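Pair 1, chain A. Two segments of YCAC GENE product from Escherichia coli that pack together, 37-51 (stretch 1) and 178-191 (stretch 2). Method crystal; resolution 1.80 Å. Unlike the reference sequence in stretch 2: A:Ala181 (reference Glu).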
# COMPACT_ATOMS: atom_id res chain seq x y z
N LYS A 37 -7.78 -4.55 18.75
CA LYS A 37 -8.22 -5.19 19.98
C LYS A 37 -7.07 -5.26 20.99
O LYS A 37 -7.23 -4.90 22.16
CB LYS A 37 -8.76 -6.61 19.72
CG LYS A 37 -9.12 -7.35 21.01
CD LYS A 37 -9.31 -8.85 20.82
CE LYS A 37 -9.51 -9.53 22.16
NZ LYS A 37 -9.59 -11.00 22.02
N ASN A 38 -5.91 -5.72 20.53
CA ASN A 38 -4.74 -5.82 21.41
C ASN A 38 -4.38 -4.48 22.03
O ASN A 38 -4.12 -4.39 23.23
CB ASN A 38 -3.53 -6.37 20.65
CG ASN A 38 -2.29 -6.45 21.53
OD1 ASN A 38 -2.29 -7.13 22.57
ND2 ASN A 38 -1.24 -5.74 21.13
N ASN A 39 -4.38 -3.43 21.20
CA ASN A 39 -4.03 -2.07 21.65
C ASN A 39 -5.01 -1.52 22.68
O ASN A 39 -4.61 -0.91 23.68
CB ASN A 39 -3.93 -1.12 20.45
CG ASN A 39 -2.71 -1.39 19.58
OD1 ASN A 39 -1.83 -2.18 19.95
ND2 ASN A 39 -2.64 -0.74 18.42
N VAL A 40 -6.31 -1.70 22.44
CA VAL A 40 -7.31 -1.22 23.39
C VAL A 40 -7.15 -1.96 24.73
O VAL A 40 -7.19 -1.34 25.81
CB VAL A 40 -8.75 -1.44 22.84
CG1 VAL A 40 -9.81 -1.11 23.91
CG2 VAL A 40 -8.97 -0.56 21.61
N LEU A 41 -6.95 -3.27 24.67
CA LEU A 41 -6.78 -4.05 25.89
C LEU A 41 -5.46 -3.69 26.58
O LEU A 41 -5.36 -3.74 27.80
CB LEU A 41 -6.85 -5.55 25.60
CG LEU A 41 -8.18 -6.02 24.99
CD1 LEU A 41 -8.16 -7.54 24.84
CD2 LEU A 41 -9.33 -5.59 25.87
N ALA A 42 -4.46 -3.33 25.79
CA ALA A 42 -3.16 -2.94 26.34
C ALA A 42 -3.34 -1.68 27.15
O ALA A 42 -2.81 -1.58 28.26
CB ALA A 42 -2.16 -2.71 25.22
N LEU A 43 -4.12 -0.73 26.61
CA LEU A 43 -4.39 0.54 27.27
C LEU A 43 -5.15 0.30 28.57
O LEU A 43 -4.84 0.90 29.59
CB LEU A 43 -5.21 1.48 26.36
CG LEU A 43 -5.55 2.86 26.95
CD1 LEU A 43 -4.29 3.61 27.44
CD2 LEU A 43 -6.29 3.68 25.90
N GLY A 44 -6.15 -0.57 28.53
CA GLY A 44 -6.87 -0.87 29.76
C GLY A 44 -5.93 -1.48 30.81
O GLY A 44 -5.94 -1.08 31.98
N ASP A 45 -5.09 -2.41 30.37
CA ASP A 45 -4.15 -3.09 31.27
C ASP A 45 -3.15 -2.12 31.88
O ASP A 45 -2.80 -2.24 33.06
CB ASP A 45 -3.39 -4.20 30.55
CG ASP A 45 -4.21 -5.46 30.36
OD1 ASP A 45 -5.42 -5.50 30.70
OD2 ASP A 45 -3.62 -6.44 29.88
N LEU A 46 -2.68 -1.15 31.10
CA LEU A 46 -1.72 -0.19 31.64
C LEU A 46 -2.40 0.75 32.62
O LEU A 46 -1.82 1.11 33.65
CB LEU A 46 -0.96 0.55 30.53
CG LEU A 46 -1.57 1.71 29.73
CD1 LEU A 46 -1.46 3.03 30.50
CD2 LEU A 46 -0.84 1.83 28.40
N ALA A 47 -3.64 1.13 32.33
CA ALA A 47 -4.38 2.01 33.23
C ALA A 47 -4.52 1.31 34.58
O ALA A 47 -4.33 1.92 35.65
CB ALA A 47 -5.75 2.32 32.66
N LYS A 48 -4.84 0.03 34.53
CA LYS A 48 -4.98 -0.77 35.74
C LYS A 48 -3.63 -0.94 36.44
O LYS A 48 -3.52 -0.72 37.66
CB LYS A 48 -5.59 -2.13 35.40
CG LYS A 48 -5.71 -3.06 36.60
CD LYS A 48 -7.15 -3.23 37.05
CE LYS A 48 -7.79 -1.93 37.46
NZ LYS A 48 -9.11 -2.17 38.09
N TYR A 49 -2.61 -1.30 35.67
CA TYR A 49 -1.27 -1.51 36.21
C TYR A 49 -0.72 -0.28 36.95
O TYR A 49 -0.15 -0.39 38.04
CB TYR A 49 -0.29 -1.91 35.10
CG TYR A 49 1.14 -2.03 35.58
CD1 TYR A 49 1.50 -3.02 36.49
CD2 TYR A 49 2.12 -1.15 35.14
CE1 TYR A 49 2.81 -3.12 36.96
CE2 TYR A 49 3.42 -1.24 35.60
CZ TYR A 49 3.76 -2.23 36.51
OH TYR A 49 5.07 -2.35 36.94
N PHE A 50 -0.84 0.89 36.31
CA PHE A 50 -0.38 2.13 36.90
C PHE A 50 -1.37 2.71 37.89
O PHE A 50 -1.12 3.77 38.46
CB PHE A 50 -0.06 3.16 35.82
CG PHE A 50 1.15 2.82 35.00
CD1 PHE A 50 2.42 2.85 35.57
CD2 PHE A 50 1.02 2.39 33.68
CE1 PHE A 50 3.54 2.46 34.85
CE2 PHE A 50 2.14 2.00 32.94
CZ PHE A 50 3.40 2.03 33.53
N ASN A 51 -2.51 2.04 38.09
CA ASN A 51 -3.51 2.55 39.03
C ASN A 51 -3.98 3.96 38.73
O ASN A 51 -4.10 4.78 39.63
CB ASN A 51 -2.93 2.55 40.45
CG ASN A 51 -3.14 1.26 41.15
OD1 ASN A 51 -2.21 0.49 41.36
ND2 ASN A 51 -4.34 1.02 41.57
N ASN A 178 11.50 0.10 38.97
CA ASN A 178 10.34 0.39 39.80
C ASN A 178 9.47 -0.85 39.95
O ASN A 178 8.72 -0.97 40.92
CB ASN A 178 9.52 1.53 39.20
CG ASN A 178 10.25 2.86 39.28
OD1 ASN A 178 11.10 3.06 40.14
ND2 ASN A 178 9.93 3.77 38.36
N ASP A 179 9.59 -1.77 38.99
CA ASP A 179 8.86 -3.04 38.96
C ASP A 179 9.10 -3.70 37.60
O ASP A 179 8.31 -3.52 36.67
CB ASP A 179 7.36 -2.84 39.19
CG ASP A 179 6.57 -4.15 39.12
OD1 ASP A 179 7.18 -5.24 39.23
OD2 ASP A 179 5.34 -4.09 38.93
N ILE A 180 10.19 -4.45 37.49
CA ILE A 180 10.55 -5.11 36.24
C ILE A 180 9.51 -6.12 35.77
O ILE A 180 8.99 -6.01 34.67
CB ILE A 180 11.94 -5.80 36.34
CG1 ILE A 180 13.03 -4.74 36.51
CG2 ILE A 180 12.20 -6.68 35.11
CD1 ILE A 180 14.44 -5.31 36.64
N ALA A 181 9.19 -7.09 36.62
CA ALA A 181 8.22 -8.13 36.27
C ALA A 181 6.87 -7.59 35.81
O ALA A 181 6.30 -8.09 34.84
CB ALA A 181 8.04 -9.08 37.45
N GLY A 182 6.38 -6.56 36.49
CA GLY A 182 5.10 -5.98 36.14
C GLY A 182 5.07 -5.38 34.75
O GLY A 182 4.15 -5.67 33.96
N LEU A 183 6.06 -4.55 34.43
CA LEU A 183 6.10 -3.93 33.11
C LEU A 183 6.36 -4.99 32.05
O LEU A 183 5.73 -4.98 30.98
CB LEU A 183 7.20 -2.87 33.04
CG LEU A 183 7.13 -1.93 31.84
CD1 LEU A 183 5.95 -0.97 32.02
CD2 LEU A 183 8.45 -1.16 31.71
N ALA A 184 7.26 -5.92 32.35
CA ALA A 184 7.59 -7.01 31.44
C ALA A 184 6.36 -7.83 31.10
O ALA A 184 6.19 -8.27 29.96
CB ALA A 184 8.66 -7.90 32.06
N THR A 185 5.50 -8.06 32.08
CA THR A 185 4.27 -8.82 31.88
C THR A 185 3.34 -8.08 30.93
O THR A 185 2.79 -8.67 30.00
CB THR A 185 3.56 -9.12 33.22
OG1 THR A 185 4.39 -9.98 34.01
CG2 THR A 185 2.23 -9.84 33.00
N LEU A 186 3.20 -6.77 31.15
CA LEU A 186 2.34 -5.94 30.31
C LEU A 186 2.84 -6.01 28.86
O LEU A 186 2.06 -6.21 27.93
CB LEU A 186 2.36 -4.48 30.79
CG LEU A 186 1.61 -3.45 29.92
CD1 LEU A 186 0.11 -3.60 30.13
CD2 LEU A 186 2.05 -2.03 30.29
N PHE A 187 4.15 -5.87 28.68
CA PHE A 187 4.74 -5.92 27.35
C PHE A 187 4.60 -7.29 26.70
O PHE A 187 4.21 -7.41 25.53
CB PHE A 187 6.22 -5.50 27.43
CG PHE A 187 6.44 -4.05 27.77
CD1 PHE A 187 5.37 -3.14 27.82
CD2 PHE A 187 7.72 -3.58 28.03
CE1 PHE A 187 5.58 -1.80 28.13
CE2 PHE A 187 7.95 -2.23 28.33
CZ PHE A 187 6.87 -1.34 28.39
N SER A 188 4.90 -8.33 27.46
CA SER A 188 4.80 -9.70 26.95
C SER A 188 3.37 -10.04 26.50
O SER A 188 3.17 -10.69 25.48
CB SER A 188 5.29 -10.69 28.02
OG SER A 188 5.21 -12.03 27.56
N ASN A 189 2.39 -9.56 27.26
CA ASN A 189 0.98 -9.81 26.95
C ASN A 189 0.46 -9.05 25.74
O ASN A 189 -0.53 -9.45 25.15
CB ASN A 189 0.08 -9.46 28.14
CG ASN A 189 0.30 -10.39 29.32
OD1 ASN A 189 0.60 -11.56 29.14
ND2 ASN A 189 0.30 -9.84 30.52
N HIS A 190 1.15 -7.97 25.37
CA HIS A 190 0.70 -7.13 24.27
C HIS A 190 1.65 -6.86 23.11
O HIS A 190 1.31 -6.11 22.19
CB HIS A 190 0.15 -5.82 24.84
CG HIS A 190 -1.02 -6.02 25.74
ND1 HIS A 190 -2.26 -6.43 25.27
CD2 HIS A 190 -1.15 -5.92 27.08
CE1 HIS A 190 -3.10 -6.55 26.29
NE2 HIS A 190 -2.44 -6.25 27.39
N ILE A 191 2.81 -7.49 23.12
CA ILE A 191 3.77 -7.32 22.04
C ILE A 191 4.36 -8.71 21.74
O ILE A 191 5.33 -9.13 22.38
CB ILE A 191 4.92 -6.35 22.44
CG1 ILE A 191 4.34 -5.05 23.00
CG2 ILE A 191 5.82 -6.07 21.23
CD1 ILE A 191 5.39 -4.18 23.68
O HOH W 1 -1.01 -7.19 30.54

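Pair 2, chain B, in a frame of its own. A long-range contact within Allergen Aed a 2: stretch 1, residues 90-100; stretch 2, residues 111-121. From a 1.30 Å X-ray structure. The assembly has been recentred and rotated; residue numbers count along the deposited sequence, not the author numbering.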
# COMPACT_ATOMS: atom_id res chain seq x y z
N GLU B 90 4.42 23.02 12.94
CA GLU B 90 3.39 23.51 13.85
C GLU B 90 2.35 24.39 13.15
O GLU B 90 1.15 24.27 13.42
CB GLU B 90 4.01 24.20 15.08
CG GLU B 90 4.63 23.18 16.04
CD GLU B 90 5.46 23.76 17.16
OE1 GLU B 90 5.84 24.95 17.11
OE2 GLU B 90 5.75 22.99 18.10
N ALA B 91 2.80 25.25 12.23
CA ALA B 91 1.89 26.10 11.46
C ALA B 91 0.94 25.25 10.60
O ALA B 91 -0.25 25.53 10.52
CB ALA B 91 2.66 27.08 10.59
N TYR B 92 1.47 24.17 10.01
CA TYR B 92 0.68 23.25 9.19
C TYR B 92 -0.32 22.50 10.07
O TYR B 92 -1.52 22.43 9.75
CB TYR B 92 1.64 22.32 8.44
CG TYR B 92 1.03 21.16 7.68
CD1 TYR B 92 -0.18 21.29 6.99
CD2 TYR B 92 1.70 19.93 7.61
CE1 TYR B 92 -0.71 20.21 6.28
CE2 TYR B 92 1.17 18.86 6.90
CZ TYR B 92 -0.02 19.00 6.24
OH TYR B 92 -0.53 17.93 5.54
N ALA B 93 0.15 21.95 11.18
CA ALA B 93 -0.74 21.25 12.10
C ALA B 93 -1.85 22.17 12.61
O ALA B 93 -3.02 21.77 12.68
CB ALA B 93 0.04 20.66 13.26
N ASN B 94 -1.49 23.40 12.97
CA ASN B 94 -2.46 24.40 13.41
C ASN B 94 -3.53 24.68 12.36
O ASN B 94 -4.72 24.74 12.69
CB ASN B 94 -1.76 25.70 13.82
CG ASN B 94 -1.04 25.58 15.15
OD1 ASN B 94 -1.30 24.67 15.93
ND2 ASN B 94 -0.13 26.51 15.41
N ALA B 95 -3.12 24.84 11.10
CA ALA B 95 -4.07 25.07 10.01
C ALA B 95 -5.06 23.90 9.86
O ALA B 95 -6.25 24.11 9.65
CB ALA B 95 -3.34 25.35 8.71
N VAL B 96 -4.56 22.68 10.00
CA VAL B 96 -5.43 21.50 9.95
C VAL B 96 -6.38 21.46 11.15
O VAL B 96 -7.59 21.28 10.99
CB VAL B 96 -4.62 20.18 9.81
CG1 VAL B 96 -5.54 18.96 9.93
CG2 VAL B 96 -3.89 20.15 8.48
N LYS B 97 -5.84 21.65 12.35
CA LYS B 97 -6.62 21.67 13.60
C LYS B 97 -7.78 22.67 13.57
O LYS B 97 -8.83 22.43 14.18
CB LYS B 97 -5.72 21.98 14.79
CG LYS B 97 -5.02 20.76 15.37
CD LYS B 97 -4.14 21.12 16.57
CE LYS B 97 -4.93 21.21 17.87
NZ LYS B 97 -5.87 22.35 17.89
N GLN B 98 -7.59 23.78 12.87
CA GLN B 98 -8.55 24.88 12.85
C GLN B 98 -9.55 24.83 11.68
O GLN B 98 -10.47 25.64 11.61
CB GLN B 98 -7.82 26.22 12.88
CG GLN B 98 -7.10 26.47 14.20
CD GLN B 98 -5.94 27.45 14.09
OE1 GLN B 98 -5.99 28.41 13.33
NE2 GLN B 98 -4.89 27.21 14.86
N LEU B 99 -9.37 23.87 10.77
CA LEU B 99 -10.39 23.60 9.75
C LEU B 99 -11.71 23.22 10.42
O LEU B 99 -11.70 22.56 11.47
CB LEU B 99 -9.94 22.48 8.80
CG LEU B 99 -8.84 22.82 7.80
CD1 LEU B 99 -8.45 21.56 7.02
CD2 LEU B 99 -9.28 23.93 6.86
N PRO B 100 -12.84 23.65 9.83
CA PRO B 100 -14.12 23.30 10.44
C PRO B 100 -14.44 21.82 10.26
O PRO B 100 -13.85 21.15 9.40
CB PRO B 100 -15.12 24.13 9.63
CG PRO B 100 -14.49 24.29 8.30
CD PRO B 100 -13.02 24.44 8.60
N LYS B 111 -12.49 20.74 -0.82
CA LYS B 111 -12.61 22.19 -0.76
C LYS B 111 -12.03 22.73 0.55
O LYS B 111 -11.35 23.76 0.55
CB LYS B 111 -14.07 22.60 -0.96
CG LYS B 111 -14.32 24.10 -0.89
CD LYS B 111 -15.77 24.42 -1.21
CE LYS B 111 -16.10 25.89 -0.94
NZ LYS B 111 -16.10 26.21 0.52
N ALA B 112 -12.30 22.04 1.65
CA ALA B 112 -11.82 22.47 2.97
C ALA B 112 -10.30 22.40 3.09
O ALA B 112 -9.67 23.30 3.64
CB ALA B 112 -12.47 21.65 4.07
N TYR B 113 -9.72 21.32 2.57
CA TYR B 113 -8.29 21.11 2.68
C TYR B 113 -7.45 21.89 1.67
O TYR B 113 -6.30 22.20 1.95
CB TYR B 113 -7.94 19.60 2.64
CG TYR B 113 -6.48 19.34 2.91
CD1 TYR B 113 -5.98 19.35 4.22
CD2 TYR B 113 -5.58 19.10 1.87
CE1 TYR B 113 -4.64 19.13 4.48
CE2 TYR B 113 -4.24 18.89 2.12
CZ TYR B 113 -3.77 18.90 3.43
OH TYR B 113 -2.43 18.70 3.67
N ASP B 114 -8.00 22.19 0.49
CA ASP B 114 -7.21 22.79 -0.58
C ASP B 114 -6.41 24.06 -0.13
O ASP B 114 -5.24 24.18 -0.47
CB ASP B 114 -8.08 23.07 -1.81
CG ASP B 114 -7.29 23.47 -3.04
OD1 ASP B 114 -6.26 22.83 -3.36
OD2 ASP B 114 -7.72 24.42 -3.71
N PRO B 115 -7.04 24.99 0.62
CA PRO B 115 -6.24 26.15 1.08
C PRO B 115 -5.03 25.76 1.94
O PRO B 115 -3.98 26.41 1.86
CB PRO B 115 -7.24 26.96 1.91
CG PRO B 115 -8.57 26.58 1.34
CD PRO B 115 -8.43 25.09 1.06
N VAL B 116 -5.18 24.71 2.74
CA VAL B 116 -4.10 24.21 3.58
C VAL B 116 -3.02 23.57 2.72
O VAL B 116 -1.84 23.81 2.92
CB VAL B 116 -4.61 23.21 4.65
CG1 VAL B 116 -3.45 22.64 5.46
CG2 VAL B 116 -5.65 23.87 5.56
N HIS B 117 -3.45 22.77 1.74
CA HIS B 117 -2.51 22.17 0.81
C HIS B 117 -1.61 23.24 0.18
O HIS B 117 -0.39 23.11 0.16
CB HIS B 117 -3.27 21.41 -0.28
CG HIS B 117 -2.39 20.78 -1.31
ND1 HIS B 117 -1.60 19.68 -1.05
CD2 HIS B 117 -2.17 21.11 -2.60
CE1 HIS B 117 -0.94 19.36 -2.14
NE2 HIS B 117 -1.26 20.21 -3.10
N LYS B 118 -2.22 24.31 -0.31
CA LYS B 118 -1.47 25.36 -1.00
C LYS B 118 -0.62 26.21 -0.04
O LYS B 118 0.53 26.52 -0.36
CB LYS B 118 -2.39 26.22 -1.85
CG LYS B 118 -3.08 25.44 -2.99
CD LYS B 118 -3.62 26.37 -4.07
CE LYS B 118 -4.71 27.27 -3.52
NZ LYS B 118 -5.35 28.05 -4.61
N ALA B 119 -1.18 26.51 1.13
CA ALA B 119 -0.49 27.37 2.11
C ALA B 119 0.65 26.63 2.79
O ALA B 119 1.55 27.26 3.36
CB ALA B 119 -1.46 27.87 3.13
N HIS B 120 0.61 25.30 2.76
CA HIS B 120 1.61 24.47 3.44
C HIS B 120 2.16 23.39 2.52
O HIS B 120 2.54 22.32 2.99
CB HIS B 120 1.03 23.89 4.72
CG HIS B 120 0.55 24.95 5.66
ND1 HIS B 120 1.39 25.57 6.57
CD2 HIS B 120 -0.66 25.53 5.81
CE1 HIS B 120 0.70 26.50 7.23
NE2 HIS B 120 -0.54 26.50 6.78
N LYS B 121 2.23 23.69 1.23
CA LYS B 121 2.62 22.70 0.24
C LYS B 121 3.98 22.09 0.53
O LYS B 121 4.09 20.87 0.63
CB LYS B 121 2.58 23.27 -1.18
CG LYS B 121 2.76 22.19 -2.26
CD LYS B 121 2.45 22.69 -3.66
CE LYS B 121 0.96 22.67 -3.94
NZ LYS B 121 0.68 22.52 -5.39

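The sharpest difference is at one matched position facing a shared histidine: A:Asp45 accepts a hydrogen bond from A:His190 NE2, whereas B:Ala95 sets a methyl group against B:His120. In pair 1, A:His190 ND1 donates to A:Asn38 OD1 (2.8 Å) and A:His190 NE2 donates to A:Asp45 OD2 (2.8 Å), so both ring nitrogens are engaged by the first helix. A:Asn38 ND2 also donates to A:His190 O at 2.8 Å, tying down the backbone of the same residue. In pair 2 the position of A:Asp45 is taken by B:Ala95, whose CB lies 3.6 Å from B:His120 NE2 and can offer only a nonpolar contact.

The frame beneath this difference is nearly identical. Each pair is an antiparallel helix packing, with axes 10.3 Å apart at 167° in pair 1 and 10.1 Å apart at 168° in pair 2, and 14 central residues superpose with an RMSD of 0.4 Å. The histidines of the second stretch, A:His190 and B:His120, coincide to 0.2 Å at CA and share the m rotamer at chi1, so each ring lies against the matched residue of the first helix, A:Ala42 or B:Tyr92. There a backbone CH faces the imidazole: A:Ala42 CA is 3.5 Å from the A:His190 ring centroid, and B:Tyr92 CA is 3.8 Å from that of B:His120.

One turn earlier in the second helix, A:Leu186 and B:Val116 fill matching sites, both directed toward the first helix. A:Leu186 CD1 reaches A:Asp45 CB at 3.6 Å, while its CD2 lies 4.0 Å from A:Leu46 CB. Around the shorter B:Val116, B:Tyr92 supplies a ring where pair 1 has A:Ala42, and B:Val96 and B:Leu99 complete the contact: B:Val116 CG1 packs 3.8 Å from B:Tyr92 CE1 and 3.9 Å from B:Val96 CG2, and its CG2 lies 3.9 Å from B:Leu99 CD2.

Both pairs use a tyrosine hydroxyl, but from different positions. A:Tyr49 OH donates to A:Asp179 OD2 (2.7 Å), while A:Asp179 OD1 accepts from A:Gly182 N (3.1 Å) and caps the helix; one carboxylate thus joins the helix start to the contact. A:Gly182 leaves room for this arrangement, since an ideal CB there would lie 2.6 Å from A:Tyr49 OH. At the position of A:Tyr49, pair 2 has B:Leu99, whose CD2 approaches B:Ala112 O at 3.3 Å. The hydroxyl bond of pair 2 instead joins B:Tyr92 OH and B:Tyr113 OH (2.8 Å), residues matching A:Ala42 and A:Leu183.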